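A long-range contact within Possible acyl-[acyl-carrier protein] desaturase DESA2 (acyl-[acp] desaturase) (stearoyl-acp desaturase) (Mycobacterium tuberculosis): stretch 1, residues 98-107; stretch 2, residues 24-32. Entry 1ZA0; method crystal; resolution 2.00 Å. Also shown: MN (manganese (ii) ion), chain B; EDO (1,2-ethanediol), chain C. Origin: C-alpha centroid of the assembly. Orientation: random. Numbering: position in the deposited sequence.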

# COMPACT_ATOMS: atom_id res chain seq x y z
N ARG A 98 -13.63 -3.21 14.67
CA ARG A 98 -12.86 -4.42 14.68
C ARG A 98 -12.02 -4.43 13.36
O ARG A 98 -10.84 -4.66 13.41
CB ARG A 98 -13.76 -5.66 14.80
CG ARG A 98 -13.98 -6.18 16.21
CD ARG A 98 -14.74 -7.52 16.26
N TRP A 99 -12.61 -4.08 12.24
CA TRP A 99 -11.85 -4.01 10.98
C TRP A 99 -10.80 -2.91 11.02
O TRP A 99 -9.64 -3.21 10.69
CB TRP A 99 -12.73 -3.86 9.76
CG TRP A 99 -12.00 -3.54 8.47
CD1 TRP A 99 -12.21 -2.44 7.69
CD2 TRP A 99 -10.94 -4.26 7.85
NE1 TRP A 99 -11.40 -2.48 6.58
CE2 TRP A 99 -10.61 -3.57 6.65
CE3 TRP A 99 -10.27 -5.45 8.13
CZ2 TRP A 99 -9.60 -4.01 5.76
CZ3 TRP A 99 -9.27 -5.89 7.21
CH2 TRP A 99 -8.94 -5.15 6.08
N LEU A 100 -11.17 -1.68 11.39
CA LEU A 100 -10.18 -0.58 11.32
C LEU A 100 -8.97 -0.89 12.18
O LEU A 100 -7.86 -0.51 11.78
CB LEU A 100 -10.71 0.85 11.64
N GLY A 101 -9.20 -1.56 13.31
CA GLY A 101 -8.15 -1.90 14.26
C GLY A 101 -7.24 -2.96 13.65
O GLY A 101 -6.01 -2.82 13.71
N ARG A 102 -7.85 -3.98 13.05
CA ARG A 102 -7.12 -5.02 12.33
C ARG A 102 -6.31 -4.47 11.12
O ARG A 102 -5.13 -4.78 10.98
CB ARG A 102 -8.01 -6.18 11.92
CG ARG A 102 -7.25 -7.29 11.12
CD ARG A 102 -6.19 -8.00 11.90
NE ARG A 102 -5.75 -9.16 11.16
CZ ARG A 102 -6.05 -10.41 11.50
NH1 ARG A 102 -6.70 -10.63 12.61
NH2 ARG A 102 -5.68 -11.42 10.73
N TRP A 103 -6.95 -3.67 10.30
CA TRP A 103 -6.33 -3.07 9.12
C TRP A 103 -5.14 -2.22 9.57
O TRP A 103 -4.05 -2.35 9.04
CB TRP A 103 -7.32 -2.23 8.30
CG TRP A 103 -6.68 -1.46 7.16
CD1 TRP A 103 -6.38 -1.98 5.97
CD2 TRP A 103 -6.30 -0.08 7.11
NE1 TRP A 103 -5.76 -1.03 5.18
CE2 TRP A 103 -5.71 0.14 5.87
CE3 TRP A 103 -6.34 0.98 8.03
CZ2 TRP A 103 -5.19 1.37 5.49
CZ3 TRP A 103 -5.79 2.19 7.67
CH2 TRP A 103 -5.26 2.40 6.39
N THR A 104 -5.39 -1.34 10.56
CA THR A 104 -4.31 -0.53 11.14
C THR A 104 -3.08 -1.34 11.61
O THR A 104 -1.96 -0.96 11.35
CB THR A 104 -4.88 0.32 12.30
OG1 THR A 104 -5.88 1.18 11.71
CG2 THR A 104 -3.84 1.31 12.84
N ALA A 105 -3.30 -2.40 12.33
CA ALA A 105 -2.23 -3.23 12.82
C ALA A 105 -1.44 -3.88 11.68
O ALA A 105 -0.23 -4.11 11.81
CB ALA A 105 -2.81 -4.37 13.71
N GLU A 106 -2.15 -4.28 10.59
CA GLU A 106 -1.45 -4.84 9.41
C GLU A 106 -0.57 -3.81 8.71
O GLU A 106 0.58 -4.13 8.39
CB GLU A 106 -2.41 -5.50 8.46
CG GLU A 106 -3.06 -6.73 9.06
CD GLU A 106 -4.05 -7.46 8.08
OE1 GLU A 106 -4.18 -7.11 6.87
OE2 GLU A 106 -4.62 -8.46 8.54
N GLU A 107 -1.08 -2.61 8.52
CA GLU A 107 -0.33 -1.54 7.96
C GLU A 107 0.95 -1.25 8.82
O GLU A 107 2.07 -1.00 8.30
CB GLU A 107 -1.17 -0.27 7.85
CG GLU A 107 -2.34 -0.30 6.86
CD GLU A 107 -1.87 -0.47 5.42
OE1 GLU A 107 -1.03 0.28 4.95
OE2 GLU A 107 -2.28 -1.40 4.79
MN MN B . -2.87 -1.87 2.78
C1 EDO C . -0.13 -9.83 8.97
O1 EDO C . 0.30 -10.93 9.71
C2 EDO C . -1.34 -10.20 8.13
O2 EDO C . -1.08 -11.26 7.23
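Stretch 2 (24-32) RHLDTEDIW

A polar contact between distant parts of a chain is often built around one long side chain that reaches across and is held in place by its neighbours, and the packing of residues 24-32 of DESA2 on residues 98-107 illustrates this well. Stretch 1 is helical throughout, part of a longer helix. Stretch 2 enters as the last turn of another helix, 24-27, leaves helical geometry at Thr28, and runs on through Glu29 and Ile31 with extended backbone angles. The two run in the same general sense, for the nearest CA pairs advance together: Trp99 CA is 9.4 Å from His25 CA, Arg102 CA is 9.6 Å from Leu26 CA, and Glu106 CA is 9.8 Å from Ile31 CA. With backbones this far apart, side chains must bridge the gap, and the buried surface is modest, 268 Å² summed over both sides.

Along stretch 1, the first contact comes at Trp99. Its CA-to-CB bond points sideways, but the t rotamer brings the indole closer to stretch 2, where its edge meets the face of the His25 imidazole. Trp99 CZ3 lies 3.6 Å from His25 CE1, and the ring planes stand at 68°, an edge-to-face pair.

One turn later, Arg102 points toward stretch 2 and gives up the largest area of any residue here, 94 Å². Its guanidinium meets the carboxylate of Glu29 in a salt bridge, with Arg102 NH2 donating to Glu29 OE1 at 2.8 Å; a weak second bond runs from Arg102 NH1 to the same oxygen at 3.4 Å. Apolar groups also border this charged pair: Leu26 CD2 is 3.1 Å from Arg102 NH1, a tight approach, and Ile31 CD1 is 3.5 Å from Arg102 NH2. His25 CD2 lies over one face of the guanidinium, 4.1 Å from Arg102 NH2.

Trp103, Thr104 and Ala105 make no contact with stretch 2. A full turn beyond Arg102, Glu106 closes the network. Its OE2 accepts a nearly straight hydrogen bond from His25 NE2 at 2.9 Å, and the same OE2 forms a salt bridge with Arg102 NE, also at 2.9 Å. That oxygen thus ties the histidine of one stretch to the arginine of the other, while the far end of the guanidinium is engaged by Glu29. Spacing by i to i+4 makes the arrangement possible, because it places Arg102 and Glu106 on the same side of the helix. Glu107, the next residue, is out of reach of stretch 2 and instead binds manganese, with Glu107 OE2 2.1 Å from MN.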

# COMPACT_ATOMS: atom_id res chain seq x y z
N ARG A 24 -14.56 -13.59 6.88
CA ARG A 24 -13.68 -14.11 5.86
C ARG A 24 -12.19 -13.83 6.14
O ARG A 24 -11.33 -14.71 6.02
CB ARG A 24 -14.05 -13.49 4.51
CG ARG A 24 -13.28 -14.06 3.36
CD ARG A 24 -13.50 -13.34 2.06
NE ARG A 24 -13.50 -11.90 2.22
CZ ARG A 24 -12.43 -11.15 2.47
NH1 ARG A 24 -11.25 -11.72 2.54
NH2 ARG A 24 -12.54 -9.82 2.59
N HIS A 25 -11.89 -12.59 6.48
CA HIS A 25 -10.47 -12.16 6.61
C HIS A 25 -9.81 -12.99 7.73
O HIS A 25 -8.84 -13.71 7.51
CB HIS A 25 -10.45 -10.66 6.83
CG HIS A 25 -9.08 -10.04 6.83
ND1 HIS A 25 -8.61 -9.24 5.80
CD2 HIS A 25 -8.09 -10.09 7.75
CE1 HIS A 25 -7.40 -8.80 6.10
NE2 HIS A 25 -7.05 -9.31 7.28
N LEU A 26 -10.44 -13.04 8.88
CA LEU A 26 -9.99 -13.93 9.99
C LEU A 26 -9.86 -15.41 9.69
O LEU A 26 -8.86 -16.05 10.07
CB LEU A 26 -10.85 -13.72 11.22
CG LEU A 26 -10.81 -12.33 11.86
CD1 LEU A 26 -11.78 -12.22 13.01
CD2 LEU A 26 -9.45 -12.00 12.38
N ASP A 27 -10.84 -16.00 8.98
CA ASP A 27 -10.83 -17.46 8.74
C ASP A 27 -9.81 -17.87 7.70
O ASP A 27 -9.41 -19.00 7.63
CB ASP A 27 -12.22 -17.99 8.27
CG ASP A 27 -13.35 -17.87 9.36
OD1 ASP A 27 -13.12 -17.54 10.56
OD2 ASP A 27 -14.56 -18.07 9.05
N THR A 28 -9.41 -16.94 6.85
CA THR A 28 -8.36 -17.17 5.85
C THR A 28 -7.00 -16.50 6.19
O THR A 28 -6.11 -16.49 5.38
CB THR A 28 -8.83 -16.74 4.45
OG1 THR A 28 -9.19 -15.35 4.43
CG2 THR A 28 -10.17 -17.58 4.03
N GLU A 29 -6.88 -15.96 7.39
CA GLU A 29 -5.64 -15.31 7.82
C GLU A 29 -4.46 -16.31 7.80
O GLU A 29 -4.64 -17.53 8.02
CB GLU A 29 -5.80 -14.71 9.20
CG GLU A 29 -5.85 -15.71 10.34
CD GLU A 29 -6.26 -15.08 11.65
OE1 GLU A 29 -6.61 -13.86 11.70
OE2 GLU A 29 -6.27 -15.82 12.66
N ASP A 30 -3.28 -15.80 7.50
CA ASP A 30 -2.04 -16.62 7.56
C ASP A 30 -0.93 -15.67 8.07
O ASP A 30 -0.23 -15.04 7.26
CB ASP A 30 -1.73 -17.15 6.16
CG ASP A 30 -0.50 -18.05 6.13
OD1 ASP A 30 -0.03 -18.56 7.18
OD2 ASP A 30 0.08 -18.29 5.05
N ILE A 31 -0.84 -15.58 9.38
CA ILE A 31 -0.21 -14.50 10.14
C ILE A 31 1.27 -14.60 9.98
O ILE A 31 1.79 -15.65 10.03
CB ILE A 31 -0.65 -14.57 11.66
CG1 ILE A 31 -2.15 -14.30 11.79
CG2 ILE A 31 0.11 -13.59 12.58
CD1 ILE A 31 -2.68 -13.17 10.97
N TRP A 32 1.92 -13.48 9.72
CA TRP A 32 3.39 -13.39 9.70
C TRP A 32 3.86 -12.28 10.66
O TRP A 32 3.07 -11.44 11.06
CB TRP A 32 3.89 -13.15 8.28
CG TRP A 32 3.47 -11.87 7.64
CD1 TRP A 32 2.26 -11.59 7.06
CD2 TRP A 32 4.30 -10.72 7.40
NE1 TRP A 32 2.27 -10.32 6.50
CE2 TRP A 32 3.51 -9.77 6.70
CE3 TRP A 32 5.62 -10.39 7.71
CZ2 TRP A 32 3.99 -8.53 6.33
CZ3 TRP A 32 6.10 -9.18 7.34
CH2 TRP A 32 5.27 -8.24 6.67
O HOH W 1 -2.03 -0.00 2.07